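Long-range contacts in holo-[acyl-carrier-protein] synthase (Thermotoga maritima, PDB 5XUM), which is an AcpS-type protein of the 4'-phosphopantetheinyl transferase superfamily, a holo-[acyl-carrier-protein] synthase by name: residues Leu79-Asp84 with Pro144-Lys149; Phe88-Val93 with Tyr162-Ile167. One frame throughout, in Å; residues are numbered along the deposited sequence.

Contact 1 (Leu79-Asp84 with Pro144-Lys149); sequences LCVHKD and PPFTLK
Asp84 and Phe146 both turn CG anti to their own carbonyl carbon (chi1 -78° and -75°), which places CG of Asp84 near the start of helix 145-154 and CG of Phe146 on the side of the chain at Val81-Lys83. The carboxylate grips the first turn of the helix with both oxygens. OD1 of Asp84 accepts the backbone N-H of Phe146 through its syn lone pair, a fairly straight bond with OD1 to Phe146 N at 2.9 Å. OD2 of Asp84 takes the hydroxyl of Thr147, OG1 to OD2 3.0 Å, on the syn side but 30° out of the carboxylate plane, and receives a weak second bond from Thr147 N. An acid bound in this way to backbone N-H groups at a helix N-terminus lies where the helix dipole would probably favour its negative charge, although Pro144, and not Asp84, holds the N-cap position. CB of Pro144 packs 3.3 Å from Asp84 CG, the two side chains crossing at about a right angle. The Phe146 ring meets OD1 of Asp84 at its edge, near the ring plane, through CD2, and Val81 O likewise, with CZ 3.5 Å from that oxygen. CE2 of the same ring reaches Lys83 N at 3.3 Å and lies 4.1 Å from CG2 of Val81. Beyond the contact, Lys83 forms a salt bridge with Asp67, and His82 bonds to Glu69. The loop leaving strand 76-81 is thus fastened to the N-terminus of helix 145-154, while Ile167 of strand 166-167, the parallel neighbour of strand 76-81, packs against Pro145 and Phe146.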
# COMPACT_ATOMS: atom_id res chain seq x y z
N LEU A 79 0.33 15.69 -1.38
CA LEU A 79 1.28 16.04 -0.32
C LEU A 79 2.18 17.21 -0.72
O LEU A 79 2.75 17.22 -1.82
CB LEU A 79 2.14 14.82 0.05
CG LEU A 79 3.20 15.04 1.15
CD1 LEU A 79 2.55 14.97 2.52
CD2 LEU A 79 4.34 14.03 1.06
N CYS A 80 2.29 18.18 0.18
CA CYS A 80 3.23 19.28 0.05
C CYS A 80 4.07 19.37 1.32
O CYS A 80 3.54 19.56 2.42
CB CYS A 80 2.51 20.61 -0.20
SG CYS A 80 3.61 22.04 -0.35
N VAL A 81 5.38 19.20 1.17
CA VAL A 81 6.30 19.23 2.31
C VAL A 81 7.01 20.59 2.41
O VAL A 81 7.35 21.20 1.39
CB VAL A 81 7.32 18.06 2.27
CG1 VAL A 81 6.61 16.72 2.38
CG2 VAL A 81 8.18 18.11 1.01
N HIS A 82 7.21 21.05 3.64
CA HIS A 82 7.94 22.30 3.90
C HIS A 82 9.18 22.01 4.69
O HIS A 82 9.86 22.92 5.16
CB HIS A 82 7.05 23.29 4.64
CG HIS A 82 5.87 23.77 3.83
ND1 HIS A 82 5.94 24.81 2.98
CD2 HIS A 82 4.55 23.30 3.77
CE1 HIS A 82 4.74 25.00 2.40
NE2 HIS A 82 3.89 24.08 2.88
N LYS A 83 9.49 20.72 4.81
CA LYS A 83 10.65 20.24 5.56
C LYS A 83 11.10 18.92 4.95
O LYS A 83 10.35 18.29 4.19
CB LYS A 83 10.26 20.06 7.03
CG LYS A 83 11.42 20.14 8.01
CD LYS A 83 10.95 20.16 9.46
CE LYS A 83 10.64 21.56 9.95
NZ LYS A 83 10.34 21.59 11.41
N ASP A 84 12.33 18.50 5.26
CA ASP A 84 12.81 17.18 4.86
C ASP A 84 12.38 16.13 5.89
O ASP A 84 12.75 16.21 7.06
CB ASP A 84 14.33 17.17 4.68
CG ASP A 84 14.77 17.79 3.36
OD1 ASP A 84 13.96 17.80 2.40
OD2 ASP A 84 15.93 18.24 3.27
N PRO A 144 17.19 14.12 0.18
CA PRO A 144 15.89 14.70 0.48
C PRO A 144 15.67 16.00 -0.32
O PRO A 144 16.65 16.67 -0.65
CB PRO A 144 15.97 14.99 1.99
CG PRO A 144 17.01 14.06 2.50
CD PRO A 144 18.02 13.99 1.39
N PRO A 145 14.40 16.33 -0.63
CA PRO A 145 14.08 17.40 -1.60
C PRO A 145 14.69 18.77 -1.30
O PRO A 145 15.17 19.43 -2.23
CB PRO A 145 12.54 17.47 -1.56
CG PRO A 145 12.13 16.72 -0.34
CD PRO A 145 13.18 15.67 -0.13
N PHE A 146 14.69 19.20 -0.04
CA PHE A 146 15.24 20.51 0.32
C PHE A 146 16.76 20.52 0.30
O PHE A 146 17.37 21.54 -0.06
CB PHE A 146 14.70 20.99 1.66
CG PHE A 146 13.28 21.47 1.61
CD1 PHE A 146 12.99 22.79 1.25
CD2 PHE A 146 12.23 20.61 1.90
CE1 PHE A 146 11.68 23.23 1.20
CE2 PHE A 146 10.92 21.05 1.84
CZ PHE A 146 10.64 22.37 1.49
N THR A 147 17.37 19.40 0.69
CA THR A 147 18.82 19.23 0.59
C THR A 147 19.25 19.30 -0.88
O THR A 147 20.20 20.00 -1.22
CB THR A 147 19.27 17.90 1.22
OG1 THR A 147 18.82 17.83 2.58
CG2 THR A 147 20.80 17.76 1.20
N LEU A 148 18.52 18.58 -1.74
CA LEU A 148 18.78 18.59 -3.18
C LEU A 148 18.56 19.98 -3.78
O LEU A 148 19.37 20.45 -4.57
CB LEU A 148 17.92 17.54 -3.89
CG LEU A 148 18.05 17.40 -5.41
CD1 LEU A 148 19.44 16.93 -5.82
CD2 LEU A 148 16.98 16.47 -5.97
N LYS A 149 17.46 20.62 -3.39
CA LYS A 149 17.09 21.96 -3.88
C LYS A 149 18.16 23.01 -3.57
O LYS A 149 18.50 23.83 -4.43
CB LYS A 149 15.74 22.38 -3.29
CG LYS A 149 15.10 23.59 -3.93
CD LYS A 149 13.78 23.93 -3.24
CE LYS A 149 13.27 25.31 -3.64
NZ LYS A 149 12.81 25.36 -5.06

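Contact 2 (Phe88-Val93 with Tyr162-Ile167)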
# COMPACT_ATOMS: atom_id res chain seq x y z
N PHE A 88 11.86 9.43 0.45
CA PHE A 88 10.74 8.96 -0.37
C PHE A 88 10.45 10.03 -1.42
O PHE A 88 10.51 11.22 -1.13
CB PHE A 88 9.50 8.65 0.49
CG PHE A 88 8.99 9.83 1.28
CD1 PHE A 88 9.46 10.07 2.57
CD2 PHE A 88 8.05 10.70 0.74
CE1 PHE A 88 9.00 11.16 3.30
CE2 PHE A 88 7.59 11.79 1.47
CZ PHE A 88 8.06 12.02 2.75
N ASN A 89 10.16 9.61 -2.65
CA ASN A 89 9.80 10.57 -3.68
C ASN A 89 8.35 10.47 -4.13
O ASN A 89 7.87 11.27 -4.93
CB ASN A 89 10.78 10.55 -4.87
CG ASN A 89 10.92 9.17 -5.50
OD1 ASN A 89 10.47 8.16 -4.96
ND2 ASN A 89 11.56 9.14 -6.67
N TYR A 90 7.64 9.48 -3.59
CA TYR A 90 6.22 9.33 -3.87
C TYR A 90 5.41 9.19 -2.58
O TYR A 90 5.77 8.42 -1.69
CB TYR A 90 5.95 8.15 -4.82
CG TYR A 90 6.15 8.52 -6.27
CD1 TYR A 90 5.07 8.86 -7.08
CD2 TYR A 90 7.43 8.55 -6.83
CE1 TYR A 90 5.25 9.21 -8.40
CE2 TYR A 90 7.62 8.90 -8.15
CZ TYR A 90 6.53 9.23 -8.93
OH TYR A 90 6.72 9.57 -10.25
N ALA A 91 4.34 9.97 -2.50
CA ALA A 91 3.36 9.83 -1.43
C ALA A 91 2.02 9.56 -2.08
O ALA A 91 1.44 10.42 -2.75
CB ALA A 91 3.31 11.10 -0.59
N HIS A 92 1.54 8.33 -1.90
CA HIS A 92 0.24 7.94 -2.41
C HIS A 92 -0.74 8.08 -1.29
O HIS A 92 -0.64 7.39 -0.26
CB HIS A 92 0.30 6.51 -2.94
CG HIS A 92 1.34 6.32 -4.02
ND1 HIS A 92 1.14 6.72 -5.30
CD2 HIS A 92 2.61 5.75 -3.98
CE1 HIS A 92 2.23 6.42 -6.03
NE2 HIS A 92 3.13 5.83 -5.22
N VAL A 93 -1.69 8.99 -1.46
CA VAL A 93 -2.61 9.35 -0.39
C VAL A 93 -4.07 9.22 -0.81
O VAL A 93 -4.41 9.36 -1.99
CB VAL A 93 -2.32 10.77 0.20
CG1 VAL A 93 -0.85 10.91 0.58
CG2 VAL A 93 -2.71 11.87 -0.78
N TYR A 162 10.11 16.43 -8.07
CA TYR A 162 10.57 15.40 -7.15
C TYR A 162 9.46 14.37 -6.96
O TYR A 162 8.64 14.49 -6.05
CB TYR A 162 10.95 16.04 -5.81
CG TYR A 162 11.82 15.20 -4.92
CD1 TYR A 162 13.21 15.33 -4.94
CD2 TYR A 162 11.26 14.28 -4.03
CE1 TYR A 162 14.02 14.56 -4.12
CE2 TYR A 162 12.06 13.50 -3.20
CZ TYR A 162 13.44 13.65 -3.25
OH TYR A 162 14.24 12.89 -2.44
N GLY A 163 9.43 13.37 -7.84
CA GLY A 163 8.36 12.36 -7.83
C GLY A 163 6.99 13.00 -7.99
O GLY A 163 6.76 13.74 -8.93
N ASN A 164 6.08 12.71 -7.05
CA ASN A 164 4.77 13.38 -7.02
C ASN A 164 4.60 14.30 -5.80
O ASN A 164 3.48 14.72 -5.47
CB ASN A 164 3.62 12.35 -7.12
CG ASN A 164 3.37 11.61 -5.82
OD1 ASN A 164 4.18 11.64 -4.89
ND2 ASN A 164 2.22 10.94 -5.74
N ILE A 165 5.71 14.59 -5.13
CA ILE A 165 5.74 15.45 -3.95
C ILE A 165 5.80 16.92 -4.38
O ILE A 165 6.55 17.27 -5.29
CB ILE A 165 6.98 15.17 -3.06
CG1 ILE A 165 7.24 13.66 -2.92
CG2 ILE A 165 6.85 15.83 -1.70
CD1 ILE A 165 6.19 12.89 -2.15
N LEU A 166 5.03 17.77 -3.71
CA LEU A 166 5.15 19.22 -3.88
C LEU A 166 6.08 19.78 -2.81
O LEU A 166 6.01 19.38 -1.65
CB LEU A 166 3.79 19.91 -3.82
CG LEU A 166 2.71 19.52 -4.84
CD1 LEU A 166 1.40 20.20 -4.49
CD2 LEU A 166 3.12 19.84 -6.27
N ILE A 167 6.95 20.71 -3.21
CA ILE A 167 7.96 21.27 -2.32
C ILE A 167 7.72 22.76 -2.08
O ILE A 167 7.69 23.55 -3.02
CB ILE A 167 9.39 21.04 -2.88
CG1 ILE A 167 9.66 19.54 -3.01
CG2 ILE A 167 10.44 21.70 -2.00
CD1 ILE A 167 10.49 19.19 -4.23
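Asn89 and Gly163 approach to 4.7 Å between CA atoms where a type II' turn, Tyr162 to Ile165, meets the start of strand 90-97. The turn is closed by Ile165 N to Tyr162 O, and Asn89 and Tyr90 together face Glu108 as a classic beta bulge. Asn89 O points into the turn: it accepts Asn164 N at 3.1 Å, nearly along the C=O axis, and also a CA-H...O contact from Gly163. Gly163 has positive phi (58°), and a CB there would run into Asn89 O, so glycine suits both the turn and the close approach. Asn164, with CG between its backbone N and carbonyl carbon (chi1 77°), holds that atom near Ala91, where both ends of the amide bond to the backbone. OD1 of Asn164 takes Ala91 N at 2.9 Å on an in-plane lone pair, while its ND2 donates to Ala91 O at 3.1 Å from well above that carbonyl's plane. The Tyr90 ring lies over the turn, with Asn164 N 3.8 Å above the ring centre and Gly163 C toward the rim of the same face; Arg110 makes a cation-pi contact with this ring. CD1 of Ile165 touches Ala91 CB at 3.7 Å and also the edge of the Phe88 ring, with CE2 of Phe88 at 4.0 Å. CE2 of Tyr162 touches Asn89 CB at 3.6 Å. Three bonds therefore pair Ala91 N, Ala91 O and Asn89 O with Asn164, so that a single residue of the turn satisfies these backbone polar groups in a largely buried contact.

Contact 2 is the more central and is buried almost throughout, whereas contact 1 is partly buried, its residues mostly reaching solvent to some degree. They share a sheet: strand 76-81 runs into contact 1 at Val81, and its parallel neighbour 166-167 follows the turn of contact 2, with Val81 N to Leu166 O at 2.9 Å and Leu79 O to Leu166 N at 3.0 Å as probable hydrogen bonds. Leu79 also packs on Ala91, and Phe146 on Ile167. The chemistry differs accordingly: a carboxylate, probably ionised, holds a helix start in 79-84 with 144-149, while neutral amide and backbone groups, flanked by apolar side chains, join 88-93 to 162-167.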